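Local coordinates for uncharacterized protein YqbN (PDB 3KLU), which is of unknown function but belongs to the XkdN-like phage tail assembly chaperone family, and so probably assists the assembly of a phage or prophage tail, at residues R80-A83 with R84-V87; E88-V91 with Y92-F95; K98-R101 with E102-T106; D108-E111 with V112-V116; L127-A130 with I131-G135. All blocks are in the same frame, centred on the assembly; numbering follows the deposited sequence.

Contact 1. Residues R80-A83 with R84-V87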
loop_
_atom_site.group_PDB
_atom_site.type_symbol
_atom_site.label_atom_id
_atom_site.label_comp_id
_atom_site.label_asym_id
_atom_site.label_seq_id
_atom_site.Cartn_x
_atom_site.Cartn_y
_atom_site.Cartn_z
ATOM N N ARG A 80 -3.389 6.915 10.968
ATOM C CA ARG A 80 -2.412 5.883 11.154
ATOM C C ARG A 80 -2.837 4.579 10.500
ATOM O O ARG A 80 -2.040 3.884 9.883
ATOM C CB ARG A 80 -2.237 5.677 12.636
ATOM C CG ARG A 80 -1.188 4.725 12.971
ATOM C CD ARG A 80 0.131 5.375 12.807
ATOM N NE ARG A 80 1.178 4.386 12.990
ATOM C CZ ARG A 80 2.466 4.627 12.807
ATOM N NH1 ARG A 80 2.859 5.841 12.439
ATOM N NH2 ARG A 80 3.346 3.645 12.975
ATOM N N PHE A 81 -4.107 4.247 10.680
ATOM C CA PHE A 81 -4.731 3.051 10.124
ATOM C C PHE A 81 -4.567 3.030 8.609
ATOM O O PHE A 81 -4.063 2.061 8.044
ATOM C CB PHE A 81 -6.213 3.072 10.499
ATOM C CG PHE A 81 -7.046 2.041 9.809
ATOM C CD1 PHE A 81 -6.686 0.709 9.830
ATOM C CD2 PHE A 81 -8.238 2.410 9.188
ATOM C CE1 PHE A 81 -7.501 -0.258 9.249
ATOM C CE2 PHE A 81 -9.069 1.457 8.599
ATOM C CZ PHE A 81 -8.698 0.109 8.629
ATOM N N TYR A 82 -4.964 4.110 7.956
ATOM C CA TYR A 82 -4.860 4.173 6.511
ATOM C C TYR A 82 -3.426 4.149 6.010
ATOM O O TYR A 82 -3.108 3.527 4.996
ATOM C CB TYR A 82 -5.593 5.415 6.004
ATOM C CG TYR A 82 -7.063 5.327 6.272
ATOM C CD1 TYR A 82 -7.725 4.123 6.095
ATOM C CD2 TYR A 82 -7.803 6.434 6.702
ATOM C CE1 TYR A 82 -9.088 4.000 6.331
ATOM C CE2 TYR A 82 -9.187 6.326 6.944
ATOM C CZ TYR A 82 -9.816 5.090 6.750
ATOM O OH TYR A 82 -11.169 4.905 6.956
ATOM N N ALA A 83 -2.555 4.821 6.747
ATOM C CA ALA A 83 -1.162 4.890 6.363
ATOM C C ALA A 83 -0.588 3.478 6.396
ATOM O O ALA A 83 0.126 3.062 5.470
ATOM C CB ALA A 83 -0.386 5.828 7.316
ATOM N N ARG A 84 -0.891 2.743 7.461
ATOM C CA ARG A 84 -0.382 1.392 7.574
ATOM C C ARG A 84 -0.919 0.574 6.399
ATOM O O ARG A 84 -0.202 -0.228 5.832
ATOM C CB ARG A 84 -0.825 0.746 8.888
ATOM C CG ARG A 84 -0.736 1.609 10.123
ATOM C CD ARG A 84 0.567 1.470 10.871
ATOM N NE ARG A 84 1.022 0.084 10.987
ATOM C CZ ARG A 84 0.485 -0.843 11.772
ATOM N NH1 ARG A 84 -0.560 -0.559 12.544
ATOM N NH2 ARG A 84 1.017 -2.062 11.800
ATOM N N ILE A 85 -2.177 0.779 6.014
ATOM C CA ILE A 85 -2.741 0.022 4.887
ATOM C C ILE A 85 -1.926 0.285 3.607
ATOM O O ILE A 85 -1.573 -0.666 2.839
ATOM C CB ILE A 85 -4.220 0.423 4.607
ATOM C CG1 ILE A 85 -5.117 0.061 5.794
ATOM C CG2 ILE A 85 -4.701 -0.269 3.344
ATOM C CD1 ILE A 85 -6.607 0.453 5.620
ATOM N N ALA A 86 -1.642 1.575 3.380
ATOM C CA ALA A 86 -0.879 2.021 2.217
ATOM C C ALA A 86 0.518 1.400 2.208
ATOM O O ALA A 86 0.971 0.876 1.173
ATOM C CB ALA A 86 -0.773 3.575 2.206
ATOM N N VAL A 87 1.203 1.461 3.354
ATOM C CA VAL A 87 2.528 0.867 3.442
ATOM C C VAL A 87 2.471 -0.595 2.974
ATOM O O VAL A 87 3.249 -0.998 2.135
ATOM C CB VAL A 87 3.074 0.953 4.903
ATOM C CG1 VAL A 87 4.274 -0.038 5.114
ATOM C CG2 VAL A 87 3.575 2.381 5.169
#

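Contact 2. Residues E88-V91 with Y92-F95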
loop_
_atom_site.group_PDB
_atom_site.type_symbol
_atom_site.label_atom_id
_atom_site.label_comp_id
_atom_site.label_asym_id
_atom_site.label_seq_id
_atom_site.Cartn_x
_atom_site.Cartn_y
_atom_site.Cartn_z
ATOM N N GLU A 88 1.517 -1.369 3.492
ATOM C CA GLU A 88 1.403 -2.791 3.137
ATOM C C GLU A 88 0.811 -3.074 1.719
ATOM O O GLU A 88 1.100 -4.092 1.074
ATOM C CB GLU A 88 0.635 -3.498 4.251
ATOM C CG GLU A 88 1.467 -3.546 5.531
ATOM C CD GLU A 88 0.735 -4.188 6.715
ATOM O OE1 GLU A 88 -0.201 -4.998 6.502
ATOM O OE2 GLU A 88 1.105 -3.897 7.874
ATOM N N THR A 89 0.023 -2.143 1.214
ATOM C CA THR A 89 -0.501 -2.291 -0.135
ATOM C C THR A 89 0.601 -1.926 -1.148
ATOM O O THR A 89 0.501 -2.227 -2.332
ATOM C CB THR A 89 -1.663 -1.337 -0.305
ATOM O OG1 THR A 89 -2.663 -1.707 0.642
ATOM C CG2 THR A 89 -2.206 -1.334 -1.721
ATOM N N THR A 90 1.660 -1.272 -0.679
ATOM C CA THR A 90 2.711 -0.863 -1.599
ATOM C C THR A 90 3.850 -1.840 -1.654
ATOM O O THR A 90 4.662 -1.895 -0.733
ATOM C CB THR A 90 3.230 0.532 -1.231
ATOM O OG1 THR A 90 2.144 1.461 -1.302
ATOM C CG2 THR A 90 4.311 0.982 -2.191
ATOM N N VAL A 91 3.923 -2.565 -2.769
ATOM C CA VAL A 91 4.932 -3.596 -2.991
ATOM C C VAL A 91 6.341 -3.058 -3.233
ATOM O O VAL A 91 7.326 -3.629 -2.767
ATOM C CB VAL A 91 4.566 -4.466 -4.233
ATOM C CG1 VAL A 91 5.364 -5.729 -4.213
ATOM C CG2 VAL A 91 3.078 -4.753 -4.265
ATOM N N TYR A 92 6.405 -1.998 -4.042
ATOM C CA TYR A 92 7.658 -1.343 -4.401
ATOM C C TYR A 92 7.320 0.130 -4.528
ATOM O O TYR A 92 6.521 0.533 -5.399
ATOM C CB TYR A 92 8.179 -1.881 -5.735
ATOM C CG TYR A 92 9.424 -1.188 -6.252
ATOM C CD1 TYR A 92 10.635 -1.288 -5.557
ATOM C CD2 TYR A 92 9.415 -0.470 -7.451
ATOM C CE1 TYR A 92 11.808 -0.711 -6.032
ATOM C CE2 TYR A 92 10.599 0.109 -7.935
ATOM C CZ TYR A 92 11.790 -0.033 -7.213
ATOM O OH TYR A 92 12.980 0.421 -7.713
ATOM N N PRO A 93 7.936 0.974 -3.672
ATOM C CA PRO A 93 8.902 0.553 -2.655
ATOM C C PRO A 93 8.203 0.112 -1.373
ATOM O O PRO A 93 7.171 0.651 -1.032
ATOM C CB PRO A 93 9.723 1.828 -2.456
ATOM C CG PRO A 93 8.630 2.880 -2.426
ATOM C CD PRO A 93 7.657 2.428 -3.556
ATOM N N THR A 94 8.736 -0.881 -0.663
ATOM C CA THR A 94 8.097 -1.251 0.584
ATOM C C THR A 94 8.843 -0.488 1.664
ATOM O O THR A 94 10.035 -0.702 1.896
ATOM C CB THR A 94 8.148 -2.765 0.886
ATOM O OG1 THR A 94 7.796 -3.008 2.266
ATOM C CG2 THR A 94 9.485 -3.291 0.612
ATOM N N PHE A 95 8.116 0.405 2.327
ATOM C CA PHE A 95 8.686 1.266 3.365
ATOM C C PHE A 95 9.164 0.600 4.635
ATOM O O PHE A 95 9.740 1.252 5.525
ATOM C CB PHE A 95 7.700 2.392 3.671
ATOM C CG PHE A 95 7.451 3.263 2.492
ATOM C CD1 PHE A 95 8.534 3.808 1.793
ATOM C CD2 PHE A 95 6.162 3.563 2.084
ATOM C CE1 PHE A 95 8.345 4.657 0.692
ATOM C CE2 PHE A 95 5.930 4.417 0.974
ATOM C CZ PHE A 95 7.026 4.965 0.280
HETATM O O HOH W 1 10.225 -2.636 -2.452
#

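Contact 3. Residues K98-R101 with E102-T106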
loop_
_atom_site.group_PDB
_atom_site.type_symbol
_atom_site.label_atom_id
_atom_site.label_comp_id
_atom_site.label_asym_id
_atom_site.label_seq_id
_atom_site.Cartn_x
_atom_site.Cartn_y
_atom_site.Cartn_z
ATOM N N LYS A 98 14.511 -2.604 5.425
ATOM C CA LYS A 98 15.583 -2.187 6.309
ATOM C C LYS A 98 16.402 -1.089 5.667
ATOM O O LYS A 98 16.800 -0.140 6.328
ATOM C CB LYS A 98 16.526 -3.349 6.616
ATOM C CG LYS A 98 17.632 -2.960 7.581
ATOM C CD LYS A 98 17.025 -2.290 8.802
ATOM C CE LYS A 98 17.991 -2.182 9.977
ATOM N NZ LYS A 98 17.389 -1.376 11.097
ATOM N N GLU A 99 16.658 -1.221 4.375
ATOM C CA GLU A 99 17.481 -0.229 3.696
ATOM C C GLU A 99 16.855 1.161 3.794
ATOM O O GLU A 99 17.557 2.161 3.991
ATOM C CB GLU A 99 17.674 -0.626 2.242
ATOM C CG GLU A 99 18.877 -0.029 1.585
ATOM C CD GLU A 99 18.961 -0.451 0.123
ATOM O OE1 GLU A 99 18.188 -1.381 -0.253
ATOM O OE2 GLU A 99 19.787 0.130 -0.642
ATOM N N LEU A 100 15.536 1.235 3.672
ATOM C CA LEU A 100 14.872 2.533 3.767
ATOM C C LEU A 100 14.790 2.995 5.195
ATOM O O LEU A 100 14.889 4.181 5.461
ATOM C CB LEU A 100 13.464 2.488 3.158
ATOM C CG LEU A 100 13.545 2.484 1.635
ATOM C CD1 LEU A 100 12.134 2.289 1.019
ATOM C CD2 LEU A 100 14.202 3.804 1.131
ATOM N N ARG A 101 14.603 2.075 6.132
ATOM C CA ARG A 101 14.514 2.496 7.536
ATOM C C ARG A 101 15.859 3.089 7.977
ATOM O O ARG A 101 15.903 4.109 8.692
ATOM C CB ARG A 101 14.112 1.312 8.419
ATOM C CG ARG A 101 12.617 1.063 8.435
ATOM C CD ARG A 101 12.197 -0.064 9.391
ATOM N NE ARG A 101 12.375 -1.364 8.771
ATOM C CZ ARG A 101 13.191 -2.304 9.232
ATOM N NH1 ARG A 101 13.907 -2.086 10.322
ATOM N NH2 ARG A 101 13.287 -3.463 8.602
ATOM N N GLU A 102 16.939 2.455 7.527
ATOM C CA GLU A 102 18.293 2.913 7.823
ATOM C C GLU A 102 18.521 4.282 7.202
ATOM O O GLU A 102 18.726 5.263 7.912
ATOM C CB GLU A 102 19.351 1.969 7.237
ATOM C CG GLU A 102 19.411 0.593 7.861
ATOM C CD GLU A 102 20.396 0.498 9.009
ATOM O OE1 GLU A 102 21.615 0.392 8.743
ATOM O OE2 GLU A 102 19.945 0.533 10.175
ATOM N N ALA A 103 18.459 4.341 5.876
ATOM C CA ALA A 103 18.730 5.591 5.150
ATOM C C ALA A 103 17.956 6.812 5.592
ATOM O O ALA A 103 18.513 7.903 5.632
ATOM C CB ALA A 103 18.524 5.395 3.658
ATOM N N TYR A 104 16.679 6.651 5.898
ATOM C CA TYR A 104 15.892 7.793 6.300
ATOM C C TYR A 104 15.878 7.958 7.796
ATOM O O TYR A 104 15.211 8.840 8.330
ATOM C CB TYR A 104 14.486 7.659 5.731
ATOM C CG TYR A 104 14.451 8.041 4.272
ATOM C CD1 TYR A 104 14.228 9.364 3.883
ATOM C CD2 TYR A 104 14.675 7.088 3.283
ATOM C CE1 TYR A 104 14.219 9.727 2.560
ATOM C CE2 TYR A 104 14.672 7.435 1.949
ATOM C CZ TYR A 104 14.442 8.760 1.588
ATOM O OH TYR A 104 14.458 9.109 0.250
ATOM N N LYS A 105 16.620 7.091 8.467
ATOM C CA LYS A 105 16.744 7.123 9.908
ATOM C C LYS A 105 15.462 7.127 10.747
ATOM O O LYS A 105 15.227 8.020 11.559
ATOM C CB LYS A 105 17.653 8.289 10.295
ATOM C CG LYS A 105 19.088 8.096 9.780
ATOM C CD LYS A 105 19.653 9.367 9.162
ATOM C CE LYS A 105 21.030 9.110 8.527
ATOM N NZ LYS A 105 21.077 7.916 7.596
ATOM N N THR A 106 14.620 6.127 10.518
ATOM C CA THR A 106 13.407 5.947 11.314
ATOM C C THR A 106 12.901 4.519 11.118
ATOM O O THR A 106 12.950 3.963 10.016
ATOM C CB THR A 106 12.314 6.982 10.983
ATOM O OG1 THR A 106 11.125 6.656 11.713
ATOM C CG2 THR A 106 12.030 7.031 9.481
#

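Contact 4. Residues D108-E111 with V112-V116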
loop_
_atom_site.group_PDB
_atom_site.type_symbol
_atom_site.label_atom_id
_atom_site.label_comp_id
_atom_site.label_asym_id
_atom_site.label_seq_id
_atom_site.Cartn_x
_atom_site.Cartn_y
_atom_site.Cartn_z
ATOM N N ASP A 108 9.896 3.684 11.803
ATOM C CA ASP A 108 8.468 3.796 11.522
ATOM C C ASP A 108 8.245 3.857 10.013
ATOM O O ASP A 108 8.529 4.885 9.375
ATOM C CB ASP A 108 7.899 5.043 12.165
ATOM C CG ASP A 108 6.387 5.077 12.116
ATOM O OD1 ASP A 108 5.787 4.097 11.613
ATOM O OD2 ASP A 108 5.802 6.089 12.575
ATOM N N PRO A 109 7.735 2.753 9.427
ATOM C CA PRO A 109 7.472 2.649 7.992
ATOM C C PRO A 109 6.581 3.776 7.476
ATOM O O PRO A 109 6.713 4.192 6.323
ATOM C CB PRO A 109 6.832 1.264 7.842
ATOM C CG PRO A 109 7.323 0.516 9.057
ATOM C CD PRO A 109 7.251 1.551 10.134
ATOM N N VAL A 110 5.692 4.285 8.314
ATOM C CA VAL A 110 4.824 5.380 7.900
ATOM C C VAL A 110 5.638 6.678 7.819
ATOM O O VAL A 110 5.375 7.551 6.984
ATOM C CB VAL A 110 3.657 5.572 8.895
ATOM C CG1 VAL A 110 2.912 6.894 8.601
ATOM C CG2 VAL A 110 2.692 4.361 8.798
ATOM N N GLU A 111 6.640 6.799 8.670
ATOM C CA GLU A 111 7.499 7.999 8.670
ATOM C C GLU A 111 8.434 7.859 7.451
ATOM O O GLU A 111 8.725 8.832 6.756
ATOM C CB GLU A 111 8.298 8.060 9.993
ATOM C CG GLU A 111 9.081 9.326 10.273
ATOM C CD GLU A 111 8.295 10.595 10.052
ATOM O OE1 GLU A 111 7.087 10.672 10.397
ATOM O OE2 GLU A 111 8.919 11.546 9.532
ATOM N N VAL A 112 8.875 6.631 7.180
ATOM C CA VAL A 112 9.703 6.413 6.017
ATOM C C VAL A 112 8.900 6.940 4.825
ATOM O O VAL A 112 9.421 7.667 3.991
ATOM C CB VAL A 112 9.997 4.895 5.737
ATOM C CG1 VAL A 112 10.931 4.800 4.490
ATOM C CG2 VAL A 112 10.638 4.214 6.924
ATOM N N ALA A 113 7.629 6.572 4.746
ATOM C CA ALA A 113 6.809 7.045 3.631
ATOM C C ALA A 113 6.752 8.577 3.568
ATOM O O ALA A 113 6.903 9.163 2.488
ATOM C CB ALA A 113 5.355 6.461 3.717
ATOM N N LYS A 114 6.569 9.230 4.708
ATOM C CA LYS A 114 6.483 10.696 4.697
ATOM C C LYS A 114 7.793 11.354 4.292
ATOM O O LYS A 114 7.795 12.394 3.662
ATOM C CB LYS A 114 6.028 11.221 6.051
ATOM C CG LYS A 114 4.561 10.933 6.334
ATOM C CD LYS A 114 4.267 11.251 7.804
ATOM C CE LYS A 114 2.849 10.912 8.174
ATOM N NZ LYS A 114 1.931 11.517 7.182
ATOM N N ARG A 115 8.910 10.742 4.651
ATOM C CA ARG A 115 10.181 11.301 4.228
ATOM C C ARG A 115 10.454 10.992 2.751
ATOM O O ARG A 115 11.035 11.814 2.057
ATOM C CB ARG A 115 11.290 10.792 5.153
ATOM C CG ARG A 115 10.977 11.196 6.595
ATOM C CD ARG A 115 12.027 10.789 7.601
ATOM N NE ARG A 115 11.608 11.230 8.935
ATOM C CZ ARG A 115 12.284 10.985 10.066
ATOM N NH1 ARG A 115 13.412 10.291 10.040
ATOM N NH2 ARG A 115 11.847 11.464 11.227
ATOM N N VAL A 116 10.004 9.844 2.238
ATOM C CA VAL A 116 10.227 9.536 0.815
ATOM C C VAL A 116 9.289 10.373 -0.068
ATOM O O VAL A 116 9.727 10.993 -1.021
ATOM C CB VAL A 116 9.962 8.037 0.455
ATOM C CG1 VAL A 116 10.091 7.843 -1.081
ATOM C CG2 VAL A 116 10.951 7.099 1.193
#

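Contact 5. Residues L127-A130 with I131-G135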
loop_
_atom_site.group_PDB
_atom_site.type_symbol
_atom_site.label_atom_id
_atom_site.label_comp_id
_atom_site.label_asym_id
_atom_site.label_seq_id
_atom_site.Cartn_x
_atom_site.Cartn_y
_atom_site.Cartn_z
ATOM N N LEU A 127 -1.623 7.706 -0.593
ATOM C CA LEU A 127 -2.612 7.179 0.338
ATOM C C LEU A 127 -3.872 6.812 -0.376
ATOM O O LEU A 127 -4.360 5.687 -0.256
ATOM C CB LEU A 127 -2.961 8.198 1.399
ATOM C CG LEU A 127 -2.025 8.223 2.600
ATOM C CD1 LEU A 127 -2.423 9.359 3.519
ATOM C CD2 LEU A 127 -2.110 6.924 3.355
ATOM N N ASN A 128 -4.409 7.757 -1.138
ATOM C CA ASN A 128 -5.645 7.474 -1.837
ATOM C C ASN A 128 -5.514 6.350 -2.854
ATOM O O ASN A 128 -6.405 5.532 -2.975
ATOM C CB ASN A 128 -6.187 8.748 -2.495
ATOM C CG ASN A 128 -6.315 9.882 -1.511
ATOM O OD1 ASN A 128 -6.722 9.685 -0.371
ATOM N ND2 ASN A 128 -5.961 11.087 -1.943
ATOM N N LYS A 129 -4.421 6.281 -3.598
ATOM C CA LYS A 129 -4.320 5.186 -4.555
ATOM C C LYS A 129 -4.408 3.841 -3.820
ATOM O O LYS A 129 -5.046 2.904 -4.286
ATOM C CB LYS A 129 -3.004 5.227 -5.331
ATOM C CG LYS A 129 -2.922 4.122 -6.428
ATOM C CD LYS A 129 -3.691 4.565 -7.701
ATOM C CE LYS A 129 -4.399 3.397 -8.366
ATOM N NZ LYS A 129 -5.011 3.801 -9.677
ATOM N N ALA A 130 -3.737 3.759 -2.678
ATOM C CA ALA A 130 -3.711 2.540 -1.872
ATOM C C ALA A 130 -5.114 2.160 -1.421
ATOM O O ALA A 130 -5.522 1.006 -1.516
ATOM C CB ALA A 130 -2.811 2.749 -0.657
ATOM N N ILE A 131 -5.844 3.145 -0.916
ATOM C CA ILE A 131 -7.201 2.926 -0.443
ATOM C C ILE A 131 -8.053 2.430 -1.608
ATOM O O ILE A 131 -8.884 1.539 -1.463
ATOM C CB ILE A 131 -7.789 4.231 0.110
ATOM C CG1 ILE A 131 -6.936 4.699 1.281
ATOM C CG2 ILE A 131 -9.222 4.041 0.529
ATOM C CD1 ILE A 131 -6.674 3.609 2.285
ATOM N N GLU A 132 -7.806 3.011 -2.772
ATOM C CA GLU A 132 -8.522 2.666 -3.977
ATOM C C GLU A 132 -8.137 1.272 -4.435
ATOM O O GLU A 132 -8.998 0.498 -4.822
ATOM C CB GLU A 132 -8.197 3.684 -5.069
ATOM C CG GLU A 132 -8.728 3.316 -6.462
ATOM C CD GLU A 132 -8.137 4.188 -7.563
ATOM O OE1 GLU A 132 -7.998 5.415 -7.347
ATOM O OE2 GLU A 132 -7.818 3.644 -8.640
ATOM N N ILE A 133 -6.841 0.963 -4.423
ATOM C CA ILE A 133 -6.366 -0.353 -4.817
ATOM C C ILE A 133 -7.006 -1.486 -3.953
ATOM O O ILE A 133 -7.081 -2.645 -4.387
ATOM C CB ILE A 133 -4.831 -0.428 -4.672
ATOM C CG1 ILE A 133 -4.153 0.327 -5.823
ATOM C CG2 ILE A 133 -4.362 -1.892 -4.656
ATOM C CD1 ILE A 133 -4.218 -0.362 -7.144
ATOM N N ASN A 134 -7.461 -1.159 -2.741
ATOM C CA ASN A 134 -8.059 -2.160 -1.886
ATOM C C ASN A 134 -9.579 -2.172 -2.043
ATOM O O ASN A 134 -10.296 -2.595 -1.137
ATOM C CB ASN A 134 -7.668 -1.880 -0.431
ATOM C CG ASN A 134 -6.275 -2.325 -0.120
ATOM O OD1 ASN A 134 -5.998 -3.510 -0.066
ATOM N ND2 ASN A 134 -5.374 -1.379 0.053
ATOM N N GLY A 135 -10.052 -1.692 -3.195
ATOM C CA GLY A 135 -11.480 -1.636 -3.476
ATOM C C GLY A 135 -12.335 -0.678 -2.661
ATOM O O GLY A 135 -13.554 -0.712 -2.756
#

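Contact 1. Residues R80-A83 with R84-V87
The Phe81 ring receives the end of Ile85 one helical turn later: Ile85 CD1 stands 3.9 Å from the ring centroid and 19° off its normal, a CH-pi contact that leans toward the rim at Phe81 CZ. The same methyl also meets Tyr82, but at the edge and in the plane of that ring, with Ile85 CD1 3.9 Å from Tyr82 CD1. One isoleucine tip therefore serves two aromatic side chains, and its extended chain (chi2 179°) carries CD1 far enough out to do so. On another flank of the helix two arginines come together. Arg84 CD packs 3.7 Å from Arg80 NE, the guanidinium planes lie 33° apart, and each group is drawn off to its own acid: Arg80 bridges to Asp108, Arg84 to Glu60. Those two carboxylates probably offset the like charges. The backbone is tied by regular i+4 to i hydrogen bonds, among them Ile85 N to Phe81 O at 3.1 Å and Val87 N to Ala83 O at 2.9 Å. Ala83 and Ala86 meet helix 120-133, Ala83 at Tyr123 and Ala86 at Trp126, Leu127 and Ala130, while Phe81 packs on Ile54 and Leu57 of helix 51-60. The arrangement is that of a largely buried alpha-helix with other helices packed on its flanks and i/i+3 and i/i+4 side-chain contacts.

Contact 2. Residues E88-V91 with Y92-F95
Thr90 and Pro93 meet obliquely across the turn, the methyl of the threonine directed at the proline while its hydroxyl serves other partners. Thr90 CG2 lies anti to its own backbone N (OG1 at chi1 -60°), and this sets the methyl 3.9 Å from Pro93 CD, close also to the Pro93 carbonyl oxygen. The rotation leaves Thr90 OG1 beside the backbone N, where it bonds to Ala86 O in the last turn of helix 78-89 and to Trp126 NE1. The side chains of Val91 and Tyr92 start out away from the other segment. Here the helix gives way directly to strand 90-92, an edge strand of a three-stranded antiparallel sheet, and the strand is irregular: Val91 and Tyr92 both face Ile45 of strand 44-46, a classic beta bulge. A type VI turn follows at once, close to the VIb form, with a cis peptide bond before Pro93 at its third position bending the chain back from Val91 to Thr94. Beside the turn a water joins the two arms, and no direct hydrogen bond links them. Water 1 donates to Val91 O at 3.1 Å and accepts from Thr94 N at 2.9 Å, and it also sits in the plane of the Tyr92 ring at its edge. Thr94 CB approaches the same carbonyl, 3.8 Å from Val91 O. Farther on, the face of the Phe95 ring lies opposite Pro93 O, 4.2 Å away, and the ring makes a T-shaped contact with Trp126.

Contact 3. Residues K98-R101 with E102-T106
A Schellman motif closes the short helix 98-103, and the side chains of Lys98, Leu100, Glu102 and Tyr104 pair along it and into the turn that follows. At the C-terminal end Lys105 has positive phi (53°), and the chain doubles back so that Thr106 N bonds to Arg101 O at 3.0 Å, in the carbonyl plane, while Lys105 N bonds to Glu102 O at 2.8 Å. Lys98 and Glu102 reach over the surface side of the helix. The lysine bends at chi2 (51°) and the glutamate at its own chi2, and the aliphatic parts lie against each other before Lys98 NZ comes 3.3 Å from Glu102 OE2 in a weak salt bridge. Leu100 and Tyr104 run alongside each other in the same direction, with Leu100 CD2 3.8 Å from Tyr104 CE2; Leu100 O faces the edge of that ring, in its plane. The guanidinium of Arg101 lays one face over Lys98 CA and bridges to Glu107. The weak ion pair between two exposed residues is probably a modest contribution, while the backbone bonds of the Schellman motif define the helix end.

Contact 4. Residues D108-E111 with V112-V116
Glu111 leaves the helix with CG anti to its backbone N and then bends at chi2 (48°), which folds its carboxylate toward Arg115, whose own chain runs extended from CG to NE. The two side chains meet as a salt bridge: Arg115 NE donates to Glu111 OE2 at 2.8 Å. The bond is rather bent. The oxygen uses its anti lone pair, directed away from Glu111 OE1, and lies 26° out of the guanidinium plane; the carboxylate and guanidinium planes are steeply inclined, 73° apart. Glu111 CG meanwhile covers one face of the guanidinium, 3.4 Å from Arg115 NE, so the ion pair is backed by contact with the aliphatic chain. Arg115 NH1 has a further partner in Tyr104 O, which ties this helix to the end of the preceding one. Lys114 runs nearly perpendicular to Glu111, its CD 3.9 Å from Glu111 OE1, and passes beside Val110, with Lys114 CE 4.0 Å from Val110 CG1. At the start of the helix Asp108 is the N-cap: its OD1, whose second partner is Arg80, accepts a weak bond from Val110 N at 3.3 Å. Val112 N bonds to Asp108 O at 2.8 Å, and Val112 CG2 comes close to the same oxygen. The buried flank of Val110, Val112 and Ala113 fits between other helices: Val110 rests on Ala83 and Arg84 of helix 78-89, Ala113 on Tyr123 and Trp126 of helix 120-133, and Val112 on Leu100 of helix 98-103.

Contact 5. Residues L127-A130 with I131-G135
Ala130 O is gripped twice by a single residue, Asn134, whose side chain turns back to the end of the helix it follows. Asn134 ND2 bonds to Ala130 O at 2.9 Å, approaching from above the carbonyl plane, and Asn134 N makes a weak second bond to the same oxygen at 3.2 Å. The rotation that places CG beside the backbone N (chi1 -78°) brings ND2 within bonding distance of Ala130 O; Asn134 OD1 bonds to Ile49 N and its ND2 also to Thr89. Beyond it Gly135, with positive phi, is the C-prime residue of a Schellman motif: Gly135 N bonds to Glu132 O at 2.9 Å, and Phe136 N bonds to Ile131 O. Between Lys129 and the exposed Glu132 a salt bridge forms, Lys129 NZ to Glu132 OE2 3.0 Å, reached from above the carboxylate plane. Lys129 bends at chi2 and chi3 to get there, and its aliphatic part lies across Ile133, whose CD1 is 4.0 Å from Lys129 CE. Ile131 CG1 lies 3.2 Å from Leu127 O, the oxygen that accepts from Ile131 N. Helix 120-133 lies with Leu127 and Ala130 against Ala86 of helix 78-89, while Lys129, Ala130 and Ile133 rest on Phe46 of strand 44-46 and Ile133 also reaches Val26 of strand 26-28.

Contact 1 is the buried one, contact 4 is partly buried, and contacts 2, 3 and 5 lie at the surface. Contacts 1 and 2 share helix 78-89, which passes from apolar and CH-pi packing into a bulged strand and a water-bridged turn. Contact 1 touches contact 5 through Ala83, Ile85 and Ala86 on Leu127, Ala130 and Asn134, and contact 4 through the Arg80–Asp108 salt bridge. Phe95 of contact 2 packs on contacts 3 and 4, and Thr89 probably bonds Asn134 of contact 5. Contacts 3 and 5 both finish a helix with a Schellman motif, in places about 24 Å apart between centres. Lysine–glutamate pairs mark these two, whereas contact 4 uses a shorter arginine–glutamate bridge.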